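Local coordinates for extracellular solute-binding protein family 1 (Alicyclobacillus acidocaldarius subsp. acidocaldarius, PDB 4OVJ), which probably binds a solute outside the cell, as other family 1 extracellular solute-binding proteins do, and hands it to a membrane transporter, at residues T74-G78 with G79-D83; W191-H195 with G196-Y200; Q357-N360 with E361-V365. One frame throughout, in Å; residues are numbered along the deposited sequence. Where two conformers were deposited one is given.

How the interactions relate
The three contacts come in series along the chain: interaction 1 ends helix 65-77, interaction 2 ends helix 185-194, and interaction 3 lies in the last turns of helix 350-365. Interaction 1 is remote from the others, its centre 38 Å from each. Interactions 2 and 3 are closer, 21 Å between centres and about 7 Å between nearest atoms, without touching. Two of the helices finish in the same way, with a Schellman motif at a glycine, whereas the third contact belongs to a helix that packs side chains against strand 128-144. That strand and the one fed by interaction 1, 84-87, belong to one mixed sheet. The family is known for a two-lobed fold, which this chain probably shares.

Interaction 1. Residues T74-G78 with G79-D83; sequences TEVAG and GNAPD
Glu75 and Asn80 meet across the C-terminal end of helix 65-77, where a Schellman motif stops the helix. Two backbone bonds define it. Asn80 N donates to Glu75 O at 2.8 Å, the six-residue closure, and inside it Gly79 N donates to Val76 O at 3.1 Å. The inner donor stands above the carbonyl plane of Val76, 60° out of it. Gly79 makes the reversal with a positive phi; a CB here would collide with Gly78 O.

The side chain of Glu75 can be followed from CB to its tip. Its CB lies 4.1 Å from Asn80 O. Its CG is anti to the carbonyl carbon (chi1 -69°), and a second bend at chi2 brings the carboxylate to the side chain of Asn80. There OE1 lies 3.2 Å from Asn80 CB and 3.6 Å from Asn80 OD1. The two chains cross at a slant, carboxylate and amide planes 30° apart, with no hydrogen bond between them. Two oxygens lying this near each other would probably disfavour the approach slightly, and the backbone bonds are what close the turn. Beyond Asn80 the contact becomes apolar: Val76 CG2 packs on Ala81 CB at 3.7 Å.

In the fold the turn lies at the surface, joining helix 65-77 to strand 84-87. Val76 also touches Gln100, and Ala81 touches Tyr301. Pro82 rests on Thr28 of strand 25-31, while the Asp83 carboxylate bonds Thr28 N and Thr304 OG1, fixing the chain beside the parallel strand it is about to join.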
ATOM      1  N   THR A  74       6.285  20.343 -16.936  0.50 14.81           N
ATOM      2  CA  THR A  74       6.615  21.301 -17.993  0.50 16.42           C
ATOM      3  C   THR A  74       6.068  20.880 -19.363  0.50 16.48           C
ATOM      4  O   THR A  74       5.604  21.728 -20.130  0.50 17.93           O
ATOM      5  CB  THR A  74       8.131  21.545 -18.061  0.50 18.19           C
ATOM      6  OG1 THR A  74       8.556  22.160 -16.841  0.50 18.63           O
ATOM      7  CG2 THR A  74       8.473  22.468 -19.214  0.50 19.73           C
ATOM      8  N   GLU A  75       6.102  19.581 -19.664  1.00 15.67           N
ATOM      9  CA  GLU A  75       5.597  19.066 -20.947  1.00 18.85           C
ATOM     10  C   GLU A  75       4.071  19.219 -21.053  1.00 17.40           C
ATOM     11  O   GLU A  75       3.542  19.645 -22.082  1.00 18.86           O
ATOM     12  CB  GLU A  75       5.998  17.599 -21.164  1.00 21.47           C
ATOM     13  CG  GLU A  75       7.494  17.355 -21.397  1.00 27.03           C
ATOM     14  CD  GLU A  75       8.043  17.948 -22.700  1.00 37.46           C
ATOM     15  OE1 GLU A  75       7.386  17.847 -23.763  1.00 46.83           O
ATOM     16  OE2 GLU A  75       9.162  18.506 -22.666  1.00 47.29           O
ATOM     17  N   VAL A  76       3.368  18.880 -19.982  1.00 14.92           N
ATOM     18  CA  VAL A  76       1.914  18.973 -19.960  1.00 15.74           C
ATOM     19  C   VAL A  76       1.483  20.428 -20.090  1.00 17.08           C
ATOM     20  O   VAL A  76       0.612  20.750 -20.897  1.00 17.62           O
ATOM     21  CB  VAL A  76       1.337  18.326 -18.688  1.00 15.65           C
ATOM     22  CG1 VAL A  76      -0.146  18.603 -18.548  1.00 15.93           C
ATOM     23  CG2 VAL A  76       1.575  16.825 -18.737  1.00 15.88           C
ATOM     24  N   ALA A  77       2.106  21.315 -19.324  1.00 18.28           N
ATOM     25  CA  ALA A  77       1.748  22.736 -19.388  1.00 21.46           C
ATOM     26  C   ALA A  77       1.898  23.279 -20.817  1.00 21.51           C
ATOM     27  O   ALA A  77       1.120  24.135 -21.252  1.00 28.96           O
ATOM     28  CB  ALA A  77       2.592  23.545 -18.410  1.00 21.92           C
ATOM     29  N   GLY A  78       2.872  22.752 -21.558  1.00 23.36           N
ATOM     30  CA  GLY A  78       3.151  23.206 -22.920  1.00 26.78           C
ATOM     31  C   GLY A  78       2.445  22.482 -24.055  1.00 29.12           C
ATOM     32  O   GLY A  78       2.819  22.663 -25.216  1.00 32.25           O
ATOM     33  N   GLY A  79       1.436  21.667 -23.740  1.00 26.41           N
ATOM     34  CA  GLY A  79       0.647  20.972 -24.767  1.00 23.70           C
ATOM     35  C   GLY A  79       1.253  19.651 -25.235  1.00 23.77           C
ATOM     36  O   GLY A  79       0.747  19.049 -26.175  1.00 26.31           O
ATOM     37  N   ASN A  80       2.313  19.175 -24.574  1.00 19.61           N
ATOM     38  CA  ASN A  80       2.999  17.962 -25.019  1.00 19.97           C
ATOM     39  C   ASN A  80       2.741  16.753 -24.121  1.00 17.46           C
ATOM     40  O   ASN A  80       3.595  15.865 -24.034  1.00 20.06           O
ATOM     41  CB  ASN A  80       4.512  18.197 -25.103  1.00 25.33           C
ATOM     42  CG  ASN A  80       4.886  19.268 -26.108  1.00 34.20           C
ATOM     43  OD1 ASN A  80       5.595  20.225 -25.781  1.00 49.31           O
ATOM     44  ND2 ASN A  80       4.415  19.116 -27.336  1.00 37.16           N
ATOM     45  N   ALA A  81       1.581  16.704 -23.462  1.00 15.71           N
ATOM     46  CA  ALA A  81       1.270  15.561 -22.601  1.00 11.74           C
ATOM     47  C   ALA A  81       1.234  14.261 -23.388  1.00 10.47           C
ATOM     48  O   ALA A  81       0.723  14.225 -24.491  1.00 11.31           O
ATOM     49  CB  ALA A  81      -0.058  15.754 -21.895  1.00 11.75           C
ATOM     50  N   PRO A  82       1.752  13.175 -22.805  1.00 10.64           N
ATOM     51  CA  PRO A  82       1.532  11.879 -23.452  1.00  9.77           C
ATOM     52  C   PRO A  82       0.075  11.471 -23.350  1.00  9.16           C
ATOM     53  O   PRO A  82      -0.614  11.878 -22.406  1.00  9.31           O
ATOM     54  CB  PRO A  82       2.388  10.896 -22.638  1.00 10.95           C
ATOM     55  CG  PRO A  82       2.786  11.614 -21.413  1.00 12.94           C
ATOM     56  CD  PRO A  82       2.442  13.068 -21.511  1.00 11.07           C
ATOM     57  N   ASP A  83      -0.380  10.639 -24.283  1.00  8.62           N
ATOM     58  CA  ASP A  83      -1.758  10.145 -24.261  1.00  8.65           C
ATOM     59  C   ASP A  83      -2.090   9.349 -23.016  1.00  7.94           C
ATOM     60  O   ASP A  83      -3.186   9.463 -22.491  1.00  7.97           O
ATOM     61  CB  ASP A  83      -2.047   9.278 -25.477  1.00  9.33           C
ATOM     62  CG  ASP A  83      -1.911  10.048 -26.767  1.00 11.00           C
ATOM     63  OD1 ASP A  83      -2.686  11.011 -26.978  1.00 13.15           O
ATOM     64  OD2 ASP A  83      -1.005   9.710 -27.550  1.00 13.25           O
TER

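Interaction 2. Residues W191-H195 with G196-Y200; sequences WARQH and GQHLY
Ala192 and Arg193 offer their carbonyls to Gln197 and Gly196, and these backbone hydrogen bonds form the Schellman motif that ends helix 185-194. Gln197 N reaches Ala192 O at 2.9 Å, and Gly196 N reaches Arg193 O at 3.1 Å. Gly196, at phi 73°, is the C-prime residue; a CB there would clash with His195 O. Ala192 O is gripped twice, because His195 N also donates to it, and the two donors come from opposite faces of its plane.

A water forms the second kind of link. It donates to Arg193 O and to Gln197 O, bridging the last helical turn to the departing chain. Gln197 O also receives a CA-H...O contact from Arg193 CA at 3.1 Å.

Among the side chains, His195, just past the helix end, turns its ring back toward the last turn. Its ND1 donates to Trp191 O at 2.8 Å in a nearly straight bond (170°), with the acceptor lying in the plane of the imidazole. This fixes the rotation of the ring and sets CE1 3.2 Å above one face of the Trp191 indole, displaced from the ring centre. The apolar part is looser: Arg193 CG lies 4.1 Å from His198 CD2, approaching the ring obliquely. Farther out, the guanidinium plane stands 72° from the imidazole, and the bend of the arginine chain at chi3 carries its polar end onward to Gly289 O and to a salt bridge with Asp370.

Around the cap, Gln197 OE1 accepts from Thr213 OG1 and Thr210 N, and Trp191 sits against Trp160 and edge-to-face with Tyr217 of helix 211-226. Leu199 folds back onto helix 185-194 at Trp185 and Phe188, and His198 and Leu199 pair through their backbones with Gly208 of strand 207-208.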
ATOM      1  N   TRP A 191      -4.921   2.124  13.269  1.00  6.16           N
ATOM      2  CA  TRP A 191      -5.591   2.279  14.563  1.00  6.79           C
ATOM      3  C   TRP A 191      -6.487   3.508  14.621  1.00  6.66           C
ATOM      4  O   TRP A 191      -7.628   3.427  15.070  1.00  6.37           O
ATOM      5  CB  TRP A 191      -4.523   2.342  15.666  1.00  7.01           C
ATOM      6  CG  TRP A 191      -5.028   2.441  17.078  1.00  7.69           C
ATOM      7  CD1 TRP A 191      -5.416   3.566  17.726  1.00  7.71           C
ATOM      8  CD2 TRP A 191      -5.137   1.373  18.025  1.00  7.99           C
ATOM      9  NE1 TRP A 191      -5.777   3.269  19.018  1.00  7.96           N
ATOM     10  CE2 TRP A 191      -5.607   1.930  19.230  1.00  7.73           C
ATOM     11  CE3 TRP A 191      -4.852   0.002  17.979  1.00  9.11           C
ATOM     12  CZ2 TRP A 191      -5.819   1.162  20.379  1.00  8.48           C
ATOM     13  CZ3 TRP A 191      -5.076  -0.769  19.127  1.00 10.33           C
ATOM     14  CH2 TRP A 191      -5.556  -0.184  20.299  1.00  9.73           C
ATOM     15  N   ALA A 192      -5.969   4.642  14.169  1.00  6.49           N
ATOM     16  CA  ALA A 192      -6.739   5.871  14.187  1.00  6.86           C
ATOM     17  C   ALA A 192      -8.006   5.714  13.367  1.00  7.02           C
ATOM     18  O   ALA A 192      -9.077   6.123  13.807  1.00  7.61           O
ATOM     19  CB  ALA A 192      -5.931   7.034  13.663  1.00  7.38           C
ATOM     20  N   ARG A 193      -7.882   5.118  12.186  1.00  6.93           N
ATOM     21  CA  ARG A 193      -9.045   4.915  11.310  1.00  7.33           C
ATOM     22  C   ARG A 193     -10.100   4.025  11.977  1.00  7.38           C
ATOM     23  O   ARG A 193     -11.298   4.270  11.846  1.00  7.87           O
ATOM     24  CB  ARG A 193      -8.614   4.343   9.967  1.00  7.80           C
ATOM     25  CG  ARG A 193      -7.988   5.381   9.035  1.00  8.41           C
ATOM     26  CD  ARG A 193      -7.227   4.719   7.900  1.00  8.90           C
ATOM     27  NE  ARG A 193      -8.017   3.711   7.170  1.00  9.38           N
ATOM     28  CZ  ARG A 193      -8.746   3.913   6.062  1.00  9.66           C
ATOM     29  NH1 ARG A 193      -8.843   5.107   5.487  1.00 10.68           N
ATOM     30  NH2 ARG A 193      -9.402   2.894   5.516  1.00 11.51           N
ATOM     31  N   GLN A 194      -9.651   3.022  12.734  1.00  7.53           N
ATOM     32  CA  GLN A 194     -10.582   2.173  13.484  1.00  8.30           C
ATOM     33  C   GLN A 194     -11.372   2.947  14.536  1.00  8.59           C
ATOM     34  O   GLN A 194     -12.464   2.538  14.924  1.00  9.23           O
ATOM     35  CB  GLN A 194      -9.861   1.039  14.178  1.00  8.04           C
ATOM     36  CG  GLN A 194      -9.145   0.095  13.262  1.00  8.13           C
ATOM     37  CD  GLN A 194      -8.382  -0.950  14.025  1.00  8.58           C
ATOM     38  OE1 GLN A 194      -7.682  -0.641  14.993  1.00  9.10           O
ATOM     39  NE2 GLN A 194      -8.544  -2.203  13.627  1.00  9.54           N
ATOM     40  N   HIS A 195     -10.793   4.041  15.020  1.00  8.57           N
ATOM     41  CA  HIS A 195     -11.422   4.891  16.016  1.00  9.24           C
ATOM     42  C   HIS A 195     -12.144   6.082  15.408  1.00  9.71           C
ATOM     43  O   HIS A 195     -12.456   7.039  16.113  1.00 12.44           O
ATOM     44  CB  HIS A 195     -10.377   5.326  17.042  1.00  9.24           C
ATOM     45  CG  HIS A 195      -9.922   4.194  17.899  1.00  8.90           C
ATOM     46  ND1 HIS A 195      -9.038   3.233  17.462  1.00  9.20           N
ATOM     47  CD2 HIS A 195     -10.304   3.819  19.141  1.00  9.90           C
ATOM     48  CE1 HIS A 195      -8.863   2.333  18.412  1.00  9.62           C
ATOM     49  NE2 HIS A 195      -9.621   2.668  19.440  1.00 10.32           N
ATOM     50  N   GLY A 196     -12.445   5.999  14.114  1.00  9.59           N
ATOM     51  CA  GLY A 196     -13.208   7.036  13.425  1.00 11.40           C
ATOM     52  C   GLY A 196     -12.415   8.302  13.193  1.00 10.42           C
ATOM     53  O   GLY A 196     -12.986   9.364  12.945  1.00 11.86           O
ATOM     54  N   GLN A 197     -11.097   8.173  13.238  1.00  9.93           N
ATOM     55  CA  GLN A 197     -10.179   9.305  13.124  1.00  9.25           C
ATOM     56  C   GLN A 197      -9.168   9.029  12.003  1.00  9.19           C
ATOM     57  O   GLN A 197      -9.294   8.036  11.262  1.00  9.90           O
ATOM     58  CB  GLN A 197      -9.534   9.553  14.490  1.00  9.56           C
ATOM     59  CG  GLN A 197     -10.566  10.024  15.506  1.00 10.87           C
ATOM     60  CD  GLN A 197     -10.072  10.092  16.930  1.00 11.56           C
ATOM     61  OE1 GLN A 197      -8.886   9.940  17.208  1.00 12.21           O
ATOM     62  NE2 GLN A 197     -10.996  10.325  17.850  1.00 15.39           N
ATOM     63  N   HIS A 198      -8.198   9.924  11.839  1.00  8.86           N
ATOM     64  CA  HIS A 198      -7.240   9.839  10.742  1.00  9.47           C
ATOM     65  C   HIS A 198      -5.939  10.455  11.181  1.00  9.39           C
ATOM     66  O   HIS A 198      -5.935  11.272  12.083  1.00 10.22           O
ATOM     67  CB  HIS A 198      -7.760  10.605   9.516  1.00 10.92           C
ATOM     68  CG  HIS A 198      -9.104  10.143   9.059  1.00 12.34           C
ATOM     69  ND1 HIS A 198     -10.279  10.706   9.511  1.00 15.94           N
ATOM     70  CD2 HIS A 198      -9.464   9.135   8.234  1.00 14.05           C
ATOM     71  CE1 HIS A 198     -11.305  10.073   8.970  1.00 16.20           C
ATOM     72  NE2 HIS A 198     -10.838   9.112   8.196  1.00 18.13           N
ATOM     73  N   LEU A 199      -4.834  10.115  10.524  1.00  9.80           N
ATOM     74  CA  LEU A 199      -3.580  10.800  10.826  1.00  9.22           C
ATOM     75  C   LEU A 199      -3.753  12.312  10.675  1.00 10.06           C
ATOM     76  O   LEU A 199      -3.307  13.074  11.528  1.00  9.58           O
ATOM     77  CB  LEU A 199      -2.442  10.311   9.935  1.00  8.90           C
ATOM     78  CG  LEU A 199      -2.069   8.832  10.137  1.00  9.13           C
ATOM     79  CD1 LEU A 199      -0.942   8.430   9.199  1.00  9.75           C
ATOM     80  CD2 LEU A 199      -1.702   8.545  11.579  1.00  9.29           C
ATOM     81  N   TYR A 200      -4.391  12.730   9.586  1.00 10.49           N
ATOM     82  CA  TYR A 200      -4.606  14.155   9.307  1.00 10.64           C
ATOM     83  C   TYR A 200      -6.066  14.448   9.081  1.00 11.80           C
ATOM     84  O   TYR A 200      -6.839  13.573   8.709  1.00 10.70           O
ATOM     85  CB  TYR A 200      -3.838  14.586   8.062  1.00 10.67           C
ATOM     86  CG  TYR A 200      -2.370  14.294   8.120  1.00 10.22           C
ATOM     87  CD1 TYR A 200      -1.518  15.121   8.817  1.00 11.99           C
ATOM     88  CD2 TYR A 200      -1.831  13.170   7.490  1.00 10.62           C
ATOM     89  CE1 TYR A 200      -0.166  14.863   8.885  1.00 12.90           C
ATOM     90  CE2 TYR A 200      -0.477  12.902   7.557  1.00 12.40           C
ATOM     91  CZ  TYR A 200       0.352  13.758   8.257  1.00 12.83           C
ATOM     92  OH  TYR A 200       1.701  13.519   8.338  1.00 16.17           O
TER
HETATM   93  O   HOH W   1     -11.847   6.710  10.214  1.00 19.46           O

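Interaction 3. Residues Q357-N360 with E361-V365; sequences QLVN and EALKV
Val359 and Leu363 lie one turn apart in the alpha helix 350-365, an i to i+4 pair whose side chains cross at a slant. Val359 holds CG1 anti to its own backbone N (chi1 173°), and this branch meets Leu363 CD1 at 4.0 Å. Leu363 leans back over the preceding turn, bringing its CG to 3.3 Å from Val359 O, the carbonyl that accepts from Leu363 N at 2.9 Å. That bond and the matching one from Ala362 N to Leu358 O, at 2.8 Å, are almost linear with their C=O groups, evidence of regular helix geometry here. This apolar side faces the fold: Leu358, Val359 and Ala362 touch Asn138 of strand 128-144, and Leu363 touches Arg340, whose NE bonds Asn360 OD1.

Glu361 and Lys364 are turned to another side of the helix. The glutamate chain bends at chi2 (-56°), while the lysine stays extended and passes its CG 3.6 Å from Asn360 O. Their charged ends then meet in a salt bridge spaced i to i+3. A lysine in place of Glu361 would probably leave Lys364 NZ without its mate, set two positive charges near each other and cost the water beside Gln357 O its weaker bond. That water donates to Gln357 O at 2.9 Å and, more weakly, to Glu361 OE2. The same carboxylate oxygen takes Lys364 NZ at 2.9 Å on its syn side, with the nitrogen 18° out of the carboxylate plane.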
ATOM      1  N   GLN A 357      -4.308 -14.402  -2.248  1.00 12.45           N
ATOM      2  CA  GLN A 357      -5.453 -14.845  -1.454  1.00 13.16           C
ATOM      3  C   GLN A 357      -5.763 -13.860  -0.335  1.00 10.91           C
ATOM      4  O   GLN A 357      -6.915 -13.568  -0.053  1.00 12.81           O
ATOM      5  CB  GLN A 357      -5.203 -16.224  -0.861  1.00 16.23           C
ATOM      6  CG  GLN A 357      -5.236 -17.338  -1.893  1.00 21.62           C
ATOM      7  CD  GLN A 357      -4.772 -18.675  -1.340  1.00 28.28           C
ATOM      8  OE1 GLN A 357      -4.075 -18.739  -0.323  1.00 29.55           O
ATOM      9  NE2 GLN A 357      -5.151 -19.752  -2.018  1.00 35.61           N
ATOM     10  N   LEU A 358      -4.723 -13.358   0.318  1.00 10.38           N
ATOM     11  CA  LEU A 358      -4.918 -12.389   1.392  1.00  9.88           C
ATOM     12  C   LEU A 358      -5.546 -11.109   0.826  1.00 10.06           C
ATOM     13  O   LEU A 358      -6.494 -10.568   1.404  1.00  9.80           O
ATOM     14  CB  LEU A 358      -3.578 -12.083   2.068  1.00 10.63           C
ATOM     15  CG  LEU A 358      -3.516 -11.208   3.327  1.00 11.68           C
ATOM     16  CD1 LEU A 358      -3.679  -9.733   3.030  1.00 13.09           C
ATOM     17  CD2 LEU A 358      -4.515 -11.673   4.377  1.00 13.31           C
ATOM     18  N   VAL A 359      -5.039 -10.638  -0.312  1.00  9.55           N
ATOM     19  CA  VAL A 359      -5.581  -9.407  -0.898  1.00  9.51           C
ATOM     20  C   VAL A 359      -7.058  -9.613  -1.255  1.00  9.44           C
ATOM     21  O   VAL A 359      -7.873  -8.737  -1.021  1.00  9.09           O
ATOM     22  CB  VAL A 359      -4.737  -8.899  -2.079  1.00 11.55           C
ATOM     23  CG1 VAL A 359      -5.397  -7.718  -2.776  1.00 12.14           C
ATOM     24  CG2 VAL A 359      -3.366  -8.439  -1.594  1.00 14.09           C
ATOM     25  N   ASN A 360      -7.428 -10.782  -1.763  1.00  9.59           N
ATOM     26  CA  ASN A 360      -8.838 -11.035  -2.028  1.00 11.11           C
ATOM     27  C   ASN A 360      -9.712 -10.904  -0.774  1.00 10.56           C
ATOM     28  O   ASN A 360     -10.801 -10.365  -0.838  1.00 12.09           O
ATOM     29  CB  ASN A 360      -9.031 -12.396  -2.697  1.00 13.07           C
ATOM     30  CG  ASN A 360      -8.515 -12.420  -4.132  1.00 15.30           C
ATOM     31  OD1 ASN A 360      -8.273 -11.377  -4.753  1.00 16.98           O
ATOM     32  ND2 ASN A 360      -8.360 -13.620  -4.678  1.00 20.64           N
ATOM     33  N   GLU A 361      -9.224 -11.368   0.371  1.00 10.01           N
ATOM     34  CA  GLU A 361      -9.932 -11.159   1.630  1.00 10.65           C
ATOM     35  C   GLU A 361      -9.913  -9.701   2.090  1.00  9.18           C
ATOM     36  O   GLU A 361     -10.919  -9.205   2.590  1.00  9.23           O
ATOM     37  CB  GLU A 361      -9.406 -12.093   2.709  1.00 13.81           C
ATOM     38  CG  GLU A 361      -9.694 -13.540   2.378  1.00 17.20           C
ATOM     39  CD  GLU A 361     -11.179 -13.791   2.151  1.00 23.38           C
ATOM     40  OE1 GLU A 361     -12.000 -13.380   3.009  1.00 29.51           O
ATOM     41  OE2 GLU A 361     -11.530 -14.373   1.100  1.00 36.14           O
ATOM     42  N   ALA A 362      -8.787  -9.018   1.883  1.00  7.72           N
ATOM     43  CA  ALA A 362      -8.684  -7.605   2.230  1.00  8.16           C
ATOM     44  C   ALA A 362      -9.682  -6.768   1.466  1.00  7.78           C
ATOM     45  O   ALA A 362     -10.258  -5.828   2.006  1.00  8.68           O
ATOM     46  CB  ALA A 362      -7.281  -7.094   1.956  1.00  8.48           C
ATOM     47  N   LEU A 363      -9.872  -7.093   0.192  1.00  8.46           N
ATOM     48  CA  LEU A 363     -10.775  -6.306  -0.649  1.00  8.60           C
ATOM     49  C   LEU A 363     -12.233  -6.390  -0.199  1.00  8.61           C
ATOM     50  O   LEU A 363     -13.029  -5.474  -0.472  1.00  9.54           O
ATOM     51  CB  LEU A 363     -10.651  -6.737  -2.102  1.00  9.18           C
ATOM     52  CG  LEU A 363      -9.319  -6.379  -2.749  1.00  9.87           C
ATOM     53  CD1 LEU A 363      -9.173  -7.122  -4.062  1.00 10.98           C
ATOM     54  CD2 LEU A 363      -9.212  -4.881  -2.951  1.00 11.13           C
ATOM     55  N   LYS A 364     -12.588  -7.470   0.496  1.00  8.54           N
ATOM     56  CA  LYS A 364     -13.942  -7.592   1.033  1.00  9.29           C
ATOM     57  C   LYS A 364     -14.249  -6.582   2.141  1.00  9.68           C
ATOM     58  O   LYS A 364     -15.391  -6.165   2.289  1.00 11.60           O
ATOM     59  CB  LYS A 364     -14.199  -9.010   1.530  1.00 10.22           C
ATOM     60  CG  LYS A 364     -14.193 -10.038   0.422  1.00 12.16           C
ATOM     61  CD  LYS A 364     -14.335 -11.437   1.007  1.00 15.41           C
ATOM     62  CE  LYS A 364     -14.402 -12.487  -0.086  1.00 19.23           C
ATOM     63  NZ  LYS A 364     -14.328 -13.840   0.535  1.00 23.70           N
ATOM     64  N   VAL A 365     -13.240  -6.181   2.904  1.00  9.20           N
ATOM     65  CA  VAL A 365     -13.446  -5.313   4.060  1.00  9.50           C
ATOM     66  C   VAL A 365     -12.912  -3.897   3.893  1.00  9.13           C
ATOM     67  O   VAL A 365     -13.363  -3.013   4.586  1.00 10.08           O
ATOM     68  CB  VAL A 365     -12.820  -5.898   5.359  1.00 11.44           C
ATOM     69  CG1 VAL A 365     -13.328  -7.310   5.606  1.00 12.51           C
ATOM     70  CG2 VAL A 365     -11.293  -5.882   5.318  1.00 13.85           C
TER
HETATM   71  O   HOH W   2      -8.829 -15.703  -0.584  1.00 26.90           O